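Local atomic coordinates of adenylosuccinate lyase (Francisella tularensis subsp. tularensis SCHU S4, PDB entry 4EEI), a protein that probably catalyses the release of fumarate from adenylosuccinate, giving AMP, and from the matching carboxamide intermediate of de novo purine biosynthesis. Residues L190-E193 with D194-K197. Numbering follows the deposited sequence.
Sequences LTTE and DEKK
T191 and D194 form a capping box at the start of helix 192-202, a clear instance of the principle that side chains often satisfy the first amides of a helix, which lack a preceding turn. T191, the N-cap, turns OG1 into the position between its own N and carbonyl carbon (chi1 65°), where it accepts a fairly straight hydrogen bond of 3.0 Å from D194 N. The return bond is more bent: T191 N reaches D194 OD2 at 3.1 Å, approaching from above the carboxylate plane, 41° out of it. D194 can receive it because its CG lies beside its backbone N (chi1 -60°). The same OD2 forms a salt bridge with R37, so the buried carboxylate is held by both a backbone amide and a guanidinium group.

Behind the box the regular backbone pattern begins, with E195 N, K196 N and K197 N bonded to the carbonyl oxygens of T191, T192 and E193.

Among the charged side chains, E193 and K197 run side by side in the same direction, E193 CG packing 3.6 Å from K197 CE. Their salt bridge is long, and K197 NZ has a further partner in D36. E195 is engaged by Y187 and by R428 of the second subunit, while T192 OG1 bonds E421 of that subunit, so this helix start also lies at a subunit interface.

Water completes the network. One molecule links T192 O to E195 OE1; another accepts from T191 OG1 at 2.6 Å and donates to D194 OD1 and, at 2.8 Å, to E193 OE1.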
loop_
_atom_site.group_PDB
_atom_site.type_symbol
_atom_site.label_atom_id
_atom_site.label_comp_id
_atom_site.label_asym_id
_atom_site.label_seq_id
_atom_site.Cartn_x
_atom_site.Cartn_y
_atom_site.Cartn_z
ATOM N N LEU B 190 -30.910 -25.580 -6.565
ATOM C CA LEU B 190 -29.944 -26.593 -6.164
ATOM C C LEU B 190 -30.132 -26.968 -4.698
ATOM O O LEU B 190 -30.824 -26.269 -3.961
ATOM C CB LEU B 190 -28.527 -26.068 -6.386
ATOM C CG LEU B 190 -28.260 -25.538 -7.793
ATOM C CD1 LEU B 190 -26.851 -24.934 -7.897
ATOM C CD2 LEU B 190 -28.450 -26.644 -8.808
ATOM N N THR B 191 -29.528 -28.081 -4.284
ATOM C CA THR B 191 -29.574 -28.516 -2.889
ATOM C C THR B 191 -28.142 -28.617 -2.400
ATOM O O THR B 191 -27.221 -28.695 -3.215
ATOM C CB THR B 191 -30.219 -29.904 -2.736
ATOM O OG1 THR B 191 -29.401 -30.884 -3.386
ATOM C CG2 THR B 191 -31.643 -29.936 -3.315
ATOM N N THR B 192 -27.938 -28.636 -1.083
ATOM C CA THR B 192 -26.572 -28.800 -0.569
ATOM C C THR B 192 -25.999 -30.172 -0.936
ATOM O O THR B 192 -24.786 -30.339 -1.047
ATOM C CB THR B 192 -26.475 -28.569 0.947
ATOM O OG1 THR B 192 -27.471 -29.353 1.615
ATOM C CG2 THR B 192 -26.667 -27.085 1.274
ATOM N N GLU B 193 -26.877 -31.150 -1.127
ATOM C CA GLU B 193 -26.457 -32.470 -1.576
ATOM C C GLU B 193 -25.892 -32.416 -3.003
ATOM O O GLU B 193 -24.860 -33.041 -3.295
ATOM C CB GLU B 193 -27.636 -33.443 -1.510
ATOM C CG GLU B 193 -27.304 -34.857 -1.965
ATOM C CD GLU B 193 -28.525 -35.780 -1.959
ATOM O OE1 GLU B 193 -29.494 -35.503 -2.703
ATOM O OE2 GLU B 193 -28.512 -36.782 -1.209
ATOM N N ASP B 194 -26.561 -31.680 -3.892
ATOM C CA ASP B 194 -26.048 -31.510 -5.253
ATOM C C ASP B 194 -24.688 -30.848 -5.212
ATOM O O ASP B 194 -23.734 -31.304 -5.841
ATOM C CB ASP B 194 -26.971 -30.625 -6.087
ATOM C CG ASP B 194 -28.362 -31.185 -6.222
ATOM O OD1 ASP B 194 -28.512 -32.423 -6.245
ATOM O OD2 ASP B 194 -29.308 -30.367 -6.315
ATOM N N GLU B 195 -24.621 -29.751 -4.470
ATOM C CA GLU B 195 -23.390 -28.991 -4.333
ATOM C C GLU B 195 -22.253 -29.881 -3.859
ATOM O O GLU B 195 -21.161 -29.862 -4.420
ATOM C CB GLU B 195 -23.606 -27.851 -3.342
ATOM C CG GLU B 195 -22.366 -27.030 -3.093
ATOM C CD GLU B 195 -22.636 -25.861 -2.176
ATOM O OE1 GLU B 195 -23.278 -26.071 -1.121
ATOM O OE2 GLU B 195 -22.186 -24.739 -2.499
ATOM N N LYS B 196 -22.526 -30.684 -2.836
ATOM C CA LYS B 196 -21.512 -31.562 -2.251
ATOM C C LYS B 196 -21.010 -32.618 -3.252
ATOM O O LYS B 196 -19.804 -32.896 -3.333
ATOM C CB LYS B 196 -22.099 -32.241 -1.005
ATOM C CG LYS B 196 -21.084 -32.992 -0.158
ATOM C CD LYS B 196 -20.008 -32.045 0.343
ATOM C CE LYS B 196 -19.029 -32.753 1.264
ATOM N NZ LYS B 196 -18.419 -33.953 0.625
ATOM N N LYS B 197 -21.930 -33.213 -4.008
ATOM C CA LYS B 197 -21.548 -34.205 -5.016
ATOM C C LYS B 197 -20.668 -33.574 -6.091
ATOM O O LYS B 197 -19.644 -34.130 -6.487
ATOM C CB LYS B 197 -22.789 -34.834 -5.653
ATOM C CG LYS B 197 -23.579 -35.742 -4.725
ATOM C CD LYS B 197 -24.866 -36.227 -5.395
ATOM C CE LYS B 197 -25.733 -37.033 -4.435
ATOM N NZ LYS B 197 -27.135 -37.151 -4.937
HETATM O O HOH W 1 -30.479 -33.139 -3.915
HETATM O O HOH W 2 -23.055 -28.629 -0.010
#